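Local coordinates for protein trichothecene 3-O-acetyltransferase TRI101 (Fusarium sporotrichioides, PDB 2ZBA) that acetylates the 3-hydroxyl group of trichothecene mycotoxins with acetyl-CoA as donor, a step in the biosynthesis of toxins such as T-2, at residues L199-V204 against T312-L317; S282-A287 against E443-D448; S418-M423 against I435-E440. All coordinates share one frame; numbering follows the deposited sequence.

Contact 1: residues L199-V204 against T312-L317; sequences LDRKTV and TYPGLL
Tyr313 lays its ring against Leu199, Arg201 and Val204, joining two irregular loops beside the HXXXD motif of the BAHD acyltransferase fold, to which His165 and Asp169 belong. Its CG stands anti to the backbone N (chi1 178°), which carries the ring across to the loop 199-204. Val204 comes tip-on over one face, a CH-pi contact with CG2 4.1 Å from the centroid of the Tyr313 ring. Leu199 slants against the ring, its CD1 3.7 Å from Tyr313 CD1. The phenol oxygen lies tight against the aliphatic root of Arg201, Tyr313 OH being 3.1 Å from Arg201 CG, and Tyr313 OH is hydrogen-bonded to Asp17 OD1. Next along the chain, Pro314 is tied to Arg201 through a water that takes a bond from Arg201 NH2 at 2.9 Å and gives one to Pro314 O at 3.0 Å; this water lies in the guanidinium plane. Gly315 runs between the two flat groups: its N lies over the rim of the Tyr313 face opposite Val204, while its CA lies over a face of the Arg201 guanidinium, 3.6 Å from Arg201 NH1. Arg201 NH1 is also hydrogen-bonded to Ala167 O within the HXXXD motif, Trp64 makes a cation-pi contact with Arg201, and Asp169 OD2 accepts from Leu317 N. Leu317 ends the run by bringing its CD2 to 4.1 Å from Val204 CG2.

Contact 2: residues S282-A287 against E443-D448; sequences SRVRLA and ERLKAD
Arg283 sends CG anti to its backbone N and then bends at chi3 (69°), which turns the NE side of its guanidinium toward Asp448; the carboxylate of Asp448, with CG likewise anti to N, swings out to meet it. The grip is side-on and two-pronged. Arg283 NE points almost straight at Asp448 OD1 (3.1 Å, N-H...O 176°), which lies in the guanidinium plane; the approach is on the syn side but somewhat out of the carboxylate plane. NH2 of Arg283 reaches OD2 of Asp448 at 2.9 Å from above the carboxylate, with the two flat groups turned 37° apart. This salt bridge links the C-terminal end of helix 269-285 to the junction between helices 439-446 and 449-454, where Asp448 is the N-cap of the latter and its OD2 also accepts from Trp451 N. Next to it helices 269-285 and 439-446 pack directly: Val284 CG1 lies 3.7 Å from Arg444 O and 3.9 Å from Leu445 CD1. On the far side of Val284, Arg444 bends at chi3 and lays its guanidinium flat against Ala287, whose CB sits over the centre of one face, 3.5 Å from Arg444 CZ. Arg444 NH2 forms a salt bridge with Glu440, and a water accepts from Arg444 NE at 2.8 Å.

Contact 3: residues S418-M423 against I435-E440; sequences SLMYFM and ISLRDE. With ZBA (12,13-Epoxytrichothec-9-ene-3,4,8,15-tetrol-4,15-diacetate-8-isovalerate), chain F.
Met420, a selenomethionine here, lies slantwise over Ile435 and Leu437 on one face of a beta hairpin, strands 419-422 and 431-438, in the mixed sheet of the CoA-dependent acyltransferase fold. Met420 and Ile435 form an antiparallel non-hydrogen-bonded pair, their CA atoms 4.7 Å apart. From there the Met420 chain runs extended beyond CG, so that SE passes Ile435 CG1 and the terminal CE touches Ile435 CG2 at 4.0 Å and Leu437 CD2 at 3.8 Å. Two backbone bonds join the strands next to this pair: Ser418 N to Ser436 O at 2.9 Å, and Ser436 N to Leu419 O at 3.1 Å. Ser436 turns its hydroxyl to Thr238 O and Phe416 N, outside the hairpin.

Leu419 and Tyr421 alternate with Met420 and project from the other face, where both line the T-2 toxin pocket. With its CG anti to the backbone N (chi1 -178°), Leu419 spreads its two methyls along the toxin, CD1 lying 3.6 Å from C36 and CD2 near C31. The Tyr421 ring, which also meets Trp388 with the planes steeply inclined, extends its tip toward the ligand, and its OH donates a hydrogen bond to the ether oxygen O10 of T-2 at 2.8 Å.

Contacts 2 and 3 are neighbours, their centres 13 Å apart, and helix 439-446, which begins within segment 435-440, supplies Arg444 and Leu445 to contact 2. Arg285 of helix 269-285 joins the two contacts: its NH2 lies 2.7 Å from Ser418 OG, a probable hydrogen bond. Leu445 CD2 also packs on Leu437 CD1 at 3.8 Å. Contact 1 stands across the chain's centre, with its centre 30 Å from that of contact 3 and 41 Å from that of contact 2. Contacts 1 and 3 both lie near the bound ligands: the side chains of Leu317 and Leu419 each come to about 9 Å from coenzyme A, but contact 3 alone touches the toxin, from which the side chain of Leu317 is about 11 Å away.

Contact 1: residues L199-V204 against T312-L317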
# COMPACT_ATOMS: atom_id res chain seq x y z
N LEU A 199 14.43 14.98 -5.72
CA LEU A 199 15.52 14.22 -5.10
C LEU A 199 16.05 13.15 -6.04
O LEU A 199 15.28 12.45 -6.70
CB LEU A 199 15.09 13.55 -3.78
CG LEU A 199 15.26 14.29 -2.44
CD1 LEU A 199 14.80 13.39 -1.29
CD2 LEU A 199 16.69 14.80 -2.19
N ASP A 200 17.37 13.05 -6.12
CA ASP A 200 18.00 12.02 -6.94
C ASP A 200 17.70 10.65 -6.31
O ASP A 200 18.09 10.39 -5.18
CB ASP A 200 19.52 12.27 -7.02
CG ASP A 200 20.21 11.44 -8.10
OD1 ASP A 200 19.69 10.39 -8.53
OD2 ASP A 200 21.30 11.85 -8.54
N ARG A 201 16.98 9.81 -7.05
CA ARG A 201 16.58 8.47 -6.58
C ARG A 201 17.75 7.51 -6.34
O ARG A 201 17.64 6.57 -5.55
CB ARG A 201 15.63 7.80 -7.59
CG ARG A 201 14.31 8.52 -7.75
CD ARG A 201 13.34 7.79 -8.65
NE ARG A 201 12.18 8.67 -8.81
CZ ARG A 201 10.90 8.32 -8.71
NH1 ARG A 201 10.54 7.06 -8.51
NH2 ARG A 201 9.96 9.27 -8.86
N LYS A 202 18.85 7.76 -7.07
CA LYS A 202 20.07 6.94 -7.00
C LYS A 202 20.80 7.17 -5.68
O LYS A 202 21.48 6.29 -5.16
CB LYS A 202 21.02 7.24 -8.19
CG LYS A 202 20.40 6.96 -9.58
CD LYS A 202 21.40 7.16 -10.74
N THR A 203 20.61 8.35 -5.10
CA THR A 203 21.38 8.76 -3.94
C THR A 203 20.67 8.50 -2.62
O THR A 203 21.27 8.58 -1.54
CB THR A 203 21.78 10.27 -4.04
OG1 THR A 203 20.62 11.12 -3.90
CG2 THR A 203 22.47 10.53 -5.36
N VAL A 204 19.38 8.18 -2.71
CA VAL A 204 18.47 8.24 -1.58
C VAL A 204 18.79 7.19 -0.50
O VAL A 204 18.59 7.42 0.70
CB VAL A 204 16.97 8.27 -2.08
CG1 VAL A 204 16.35 6.87 -2.18
CG2 VAL A 204 16.14 9.17 -1.20
N THR A 312 7.96 13.59 1.98
CA THR A 312 7.28 13.90 0.71
C THR A 312 7.97 13.30 -0.54
O THR A 312 7.49 13.48 -1.66
CB THR A 312 7.08 15.42 0.57
OG1 THR A 312 6.41 15.90 1.75
N TYR A 313 9.09 12.61 -0.33
CA TYR A 313 9.77 11.87 -1.41
C TYR A 313 8.78 10.93 -2.11
O TYR A 313 8.16 10.08 -1.44
CB TYR A 313 10.96 11.09 -0.83
CG TYR A 313 11.71 10.26 -1.84
CD1 TYR A 313 12.53 10.87 -2.79
CD2 TYR A 313 11.60 8.85 -1.85
CE1 TYR A 313 13.21 10.12 -3.73
CE2 TYR A 313 12.30 8.09 -2.80
CZ TYR A 313 13.10 8.75 -3.73
OH TYR A 313 13.80 8.05 -4.68
N PRO A 314 8.62 11.06 -3.45
CA PRO A 314 7.60 10.37 -4.23
C PRO A 314 7.97 8.96 -4.74
O PRO A 314 7.13 8.31 -5.37
CB PRO A 314 7.39 11.31 -5.42
CG PRO A 314 8.72 11.98 -5.62
CD PRO A 314 9.43 11.97 -4.29
N GLY A 315 9.19 8.51 -4.45
CA GLY A 315 9.71 7.28 -5.02
C GLY A 315 9.30 6.04 -4.27
O GLY A 315 8.26 6.02 -3.60
N LEU A 316 10.08 4.99 -4.44
CA LEU A 316 9.88 3.76 -3.68
C LEU A 316 11.01 3.65 -2.66
O LEU A 316 12.17 3.44 -3.02
CB LEU A 316 9.82 2.51 -4.56
CG LEU A 316 9.64 1.30 -3.62
CD1 LEU A 316 8.42 0.47 -3.87
CD2 LEU A 316 10.90 0.44 -3.49
N LEU A 317 10.63 3.79 -1.39
CA LEU A 317 11.55 3.80 -0.29
C LEU A 317 10.87 3.09 0.87
O LEU A 317 10.35 3.70 1.80
CB LEU A 317 11.96 5.25 0.05
CG LEU A 317 13.03 5.40 1.12
CD1 LEU A 317 14.12 4.28 1.04
CD2 LEU A 317 13.63 6.77 1.07
O HOH W 1 7.36 8.16 -8.33

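Contact 2: residues S282-A287 against E443-D448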
# COMPACT_ATOMS: atom_id res chain seq x y z
N SER A 282 -3.63 -16.57 13.39
CA SER A 282 -2.95 -17.76 13.91
C SER A 282 -3.95 -18.66 14.63
O SER A 282 -4.11 -19.83 14.28
CB SER A 282 -1.80 -17.37 14.84
OG SER A 282 -0.75 -16.78 14.10
N ARG A 283 -4.65 -18.10 15.61
CA ARG A 283 -5.67 -18.82 16.37
C ARG A 283 -6.60 -19.66 15.49
O ARG A 283 -6.67 -20.87 15.68
CB ARG A 283 -6.49 -17.86 17.23
CG ARG A 283 -7.61 -18.53 18.00
CD ARG A 283 -8.14 -17.60 19.06
NE ARG A 283 -8.85 -16.45 18.51
CZ ARG A 283 -8.39 -15.20 18.55
NH1 ARG A 283 -7.21 -14.92 19.10
NH2 ARG A 283 -9.11 -14.22 18.01
N VAL A 284 -7.26 -19.03 14.51
CA VAL A 284 -8.21 -19.76 13.65
C VAL A 284 -7.52 -20.81 12.78
O VAL A 284 -8.13 -21.82 12.43
CB VAL A 284 -9.13 -18.83 12.79
CG1 VAL A 284 -9.90 -17.84 13.67
CG2 VAL A 284 -8.36 -18.12 11.68
N ARG A 285 -6.23 -20.59 12.48
CA ARG A 285 -5.44 -21.54 11.67
C ARG A 285 -5.01 -22.78 12.45
O ARG A 285 -4.60 -23.77 11.86
CB ARG A 285 -4.22 -20.85 11.05
CG ARG A 285 -4.52 -20.06 9.81
CD ARG A 285 -3.35 -19.17 9.40
NE ARG A 285 -3.63 -18.52 8.12
CZ ARG A 285 -2.89 -17.58 7.55
NH1 ARG A 285 -1.77 -17.15 8.13
NH2 ARG A 285 -3.27 -17.09 6.36
N LEU A 286 -5.09 -22.70 13.77
CA LEU A 286 -4.89 -23.86 14.64
C LEU A 286 -5.92 -24.96 14.40
O LEU A 286 -5.70 -26.11 14.80
CB LEU A 286 -4.91 -23.46 16.11
CG LEU A 286 -3.66 -22.75 16.62
CD1 LEU A 286 -3.88 -22.34 18.06
CD2 LEU A 286 -2.45 -23.67 16.45
N ALA A 287 -7.03 -24.62 13.76
CA ALA A 287 -8.02 -25.62 13.36
C ALA A 287 -7.57 -26.45 12.15
O ALA A 287 -8.19 -27.47 11.84
CB ALA A 287 -9.37 -24.96 13.10
N GLU A 443 -14.07 -17.80 7.38
CA GLU A 443 -15.32 -18.12 8.07
C GLU A 443 -15.12 -18.40 9.56
O GLU A 443 -15.98 -18.06 10.38
CB GLU A 443 -16.10 -19.24 7.37
CG GLU A 443 -15.39 -20.58 7.14
CD GLU A 443 -16.29 -21.59 6.40
OE1 GLU A 443 -17.40 -21.87 6.90
OE2 GLU A 443 -15.89 -22.10 5.32
N ARG A 444 -13.98 -18.99 9.92
CA ARG A 444 -13.63 -19.18 11.31
C ARG A 444 -13.29 -17.87 12.02
O ARG A 444 -13.60 -17.70 13.20
CB ARG A 444 -12.52 -20.24 11.47
CG ARG A 444 -13.02 -21.65 11.12
CD ARG A 444 -12.13 -22.77 11.64
NE ARG A 444 -11.23 -23.31 10.62
CZ ARG A 444 -11.27 -24.55 10.13
NH1 ARG A 444 -12.17 -25.43 10.56
NH2 ARG A 444 -10.38 -24.92 9.22
N LEU A 445 -12.69 -16.93 11.28
CA LEU A 445 -12.34 -15.62 11.84
C LEU A 445 -13.60 -14.81 12.13
O LEU A 445 -13.78 -14.28 13.23
CB LEU A 445 -11.42 -14.83 10.89
CG LEU A 445 -10.71 -13.64 11.51
CD1 LEU A 445 -9.77 -14.08 12.62
CD2 LEU A 445 -9.98 -12.80 10.47
N LYS A 446 -14.46 -14.73 11.12
CA LYS A 446 -15.75 -14.05 11.21
C LYS A 446 -16.62 -14.59 12.35
O LYS A 446 -17.33 -13.83 12.99
CB LYS A 446 -16.49 -14.17 9.88
CG LYS A 446 -15.92 -13.27 8.79
CD LYS A 446 -16.42 -13.70 7.41
CE LYS A 446 -17.94 -13.65 7.31
NZ LYS A 446 -18.36 -13.87 5.90
N ALA A 447 -16.55 -15.89 12.61
CA ALA A 447 -17.28 -16.51 13.72
C ALA A 447 -16.54 -16.49 15.07
O ALA A 447 -17.08 -16.93 16.09
CB ALA A 447 -17.69 -17.93 13.37
N ASP A 448 -15.30 -16.00 15.08
CA ASP A 448 -14.48 -16.02 16.29
C ASP A 448 -14.97 -14.98 17.31
O ASP A 448 -15.07 -13.80 17.00
CB ASP A 448 -13.02 -15.76 15.92
CG ASP A 448 -12.08 -15.97 17.07
OD1 ASP A 448 -11.54 -17.09 17.17
OD2 ASP A 448 -11.88 -15.02 17.86
O HOH W 2 -8.63 -22.38 10.02

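Contact 3: residues S418-M423 against I435-E440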
# COMPACT_ATOMS: atom_id res chain seq x y z
N SER A 418 -3.42 -14.36 2.66
CA SER A 418 -2.50 -13.84 3.68
C SER A 418 -2.04 -12.42 3.43
O SER A 418 -1.33 -11.83 4.25
CB SER A 418 -1.30 -14.77 3.89
OG SER A 418 -1.75 -16.04 4.35
N LEU A 419 -2.44 -11.85 2.29
CA LEU A 419 -2.12 -10.46 1.98
C LEU A 419 -3.12 -9.54 2.65
O LEU A 419 -4.31 -9.83 2.67
CB LEU A 419 -2.05 -10.22 0.45
CG LEU A 419 -1.68 -8.82 -0.05
CD1 LEU A 419 -0.19 -8.47 0.24
CD2 LEU A 419 -1.99 -8.74 -1.54
N MSE A 420 -2.62 -8.44 3.23
CA MSE A 420 -3.42 -7.54 4.03
C MSE A 420 -2.98 -6.08 3.94
O MSE A 420 -1.80 -5.79 3.67
CB MSE A 420 -3.41 -7.99 5.50
CG MSE A 420 -4.00 -9.37 5.70
SE MSE A 420 -4.06 -9.91 7.52
CE MSE A 420 -4.29 -11.81 7.26
N TYR A 421 -3.93 -5.17 4.17
CA TYR A 421 -3.67 -3.73 4.22
C TYR A 421 -4.42 -3.13 5.38
O TYR A 421 -5.48 -3.63 5.74
CB TYR A 421 -4.16 -3.03 2.95
CG TYR A 421 -3.43 -3.49 1.70
CD1 TYR A 421 -2.23 -2.89 1.32
CD2 TYR A 421 -3.94 -4.53 0.91
CE1 TYR A 421 -1.55 -3.31 0.19
CE2 TYR A 421 -3.25 -4.96 -0.23
CZ TYR A 421 -2.07 -4.34 -0.58
OH TYR A 421 -1.38 -4.74 -1.71
N PHE A 422 -3.89 -2.03 5.92
CA PHE A 422 -4.74 -1.10 6.67
C PHE A 422 -4.97 0.10 5.77
O PHE A 422 -4.03 0.60 5.14
CB PHE A 422 -4.09 -0.58 7.97
CG PHE A 422 -3.78 -1.63 9.00
CD1 PHE A 422 -4.49 -2.83 9.07
CD2 PHE A 422 -2.77 -1.40 9.94
CE1 PHE A 422 -4.18 -3.78 10.04
CE2 PHE A 422 -2.46 -2.35 10.89
CZ PHE A 422 -3.17 -3.53 10.95
N MSE A 423 -6.21 0.58 5.74
CA MSE A 423 -6.59 1.76 4.97
C MSE A 423 -6.04 3.00 5.67
O MSE A 423 -5.67 2.92 6.84
CB MSE A 423 -8.13 1.84 4.85
CG MSE A 423 -8.80 0.76 3.96
SE MSE A 423 -8.13 0.61 2.10
CE MSE A 423 -6.67 -0.66 2.42
N ILE A 435 -8.42 -7.59 4.21
CA ILE A 435 -7.87 -8.88 4.58
C ILE A 435 -8.22 -9.92 3.51
O ILE A 435 -9.37 -10.01 3.06
CB ILE A 435 -8.36 -9.34 6.02
CG1 ILE A 435 -7.82 -8.38 7.12
CG2 ILE A 435 -8.04 -10.84 6.31
CD1 ILE A 435 -8.23 -8.77 8.61
N SER A 436 -7.22 -10.68 3.08
CA SER A 436 -7.44 -11.81 2.20
C SER A 436 -7.02 -13.10 2.91
O SER A 436 -5.91 -13.20 3.47
CB SER A 436 -6.70 -11.66 0.87
OG SER A 436 -7.09 -12.66 -0.06
N LEU A 437 -7.95 -14.06 2.93
CA LEU A 437 -7.74 -15.34 3.58
C LEU A 437 -8.52 -16.40 2.81
O LEU A 437 -9.56 -16.10 2.20
CB LEU A 437 -8.24 -15.29 5.04
CG LEU A 437 -7.48 -14.45 6.09
CD1 LEU A 437 -8.31 -14.31 7.39
CD2 LEU A 437 -6.10 -15.04 6.41
N ARG A 438 -8.03 -17.65 2.83
CA ARG A 438 -8.76 -18.78 2.29
C ARG A 438 -10.09 -18.98 3.04
O ARG A 438 -10.17 -18.68 4.23
CB ARG A 438 -7.91 -20.07 2.31
CG ARG A 438 -7.78 -20.76 3.67
CD ARG A 438 -7.03 -22.09 3.56
NE ARG A 438 -5.67 -21.93 3.03
CZ ARG A 438 -4.90 -22.94 2.61
NH1 ARG A 438 -5.34 -24.19 2.67
NH2 ARG A 438 -3.69 -22.70 2.13
N ASP A 439 -11.11 -19.49 2.35
CA ASP A 439 -12.50 -19.54 2.86
C ASP A 439 -12.65 -20.03 4.31
O ASP A 439 -13.36 -19.40 5.10
CB ASP A 439 -13.41 -20.34 1.93
CG ASP A 439 -13.71 -19.62 0.62
OD1 ASP A 439 -13.32 -18.45 0.43
OD2 ASP A 439 -14.35 -20.25 -0.25
N GLU A 440 -12.01 -21.15 4.66
CA GLU A 440 -12.18 -21.72 6.00
C GLU A 440 -11.58 -20.85 7.09
O GLU A 440 -12.13 -20.79 8.19
CB GLU A 440 -11.70 -23.18 6.09
CG GLU A 440 -10.19 -23.39 6.02
CD GLU A 440 -9.82 -24.85 5.73
OE1 GLU A 440 -10.07 -25.73 6.60
OE2 GLU A 440 -9.25 -25.11 4.65
O18 ZBA F . 2.18 -10.44 -2.47
C44 ZBA F . 2.60 -9.99 -3.51
C45 ZBA F . 3.51 -10.67 -4.47
C46 ZBA F . 3.22 -10.45 -5.90
C48 ZBA F . 2.00 -10.87 -6.54
C47 ZBA F . 4.16 -9.79 -6.84
O17 ZBA F . 2.23 -8.77 -3.89
C31 ZBA F . 1.57 -7.85 -2.96
C30 ZBA F . 2.53 -7.40 -1.87
C32 ZBA F . 0.98 -6.77 -3.82
C39 ZBA F . -0.01 -7.25 -4.84
C33 ZBA F . 1.31 -5.51 -3.64
C34 ZBA F . 2.23 -5.03 -2.57
O10 ZBA F . 1.40 -4.66 -1.40
C29 ZBA F . 3.31 -6.06 -2.08
C38 ZBA F . 4.36 -6.24 -3.21
O12 ZBA F . 5.01 -7.53 -3.08
C40 ZBA F . 6.20 -7.67 -3.67
C41 ZBA F . 6.71 -9.06 -3.53
O13 ZBA F . 6.77 -6.83 -4.22
C28 ZBA F . 4.02 -5.53 -0.73
C37 ZBA F . 5.18 -6.47 -0.30
C35 ZBA F . 2.91 -5.38 0.33
C25 ZBA F . 2.09 -4.27 -0.19
C36 ZBA F . 2.48 -6.35 1.31
O11 ZBA F . 3.26 -5.20 1.70
C27 ZBA F . 4.43 -4.00 -0.85
C26 ZBA F . 3.21 -3.26 -0.32
O16 ZBA F . 2.80 -2.16 -1.09
O14 ZBA F . 5.61 -3.56 -0.10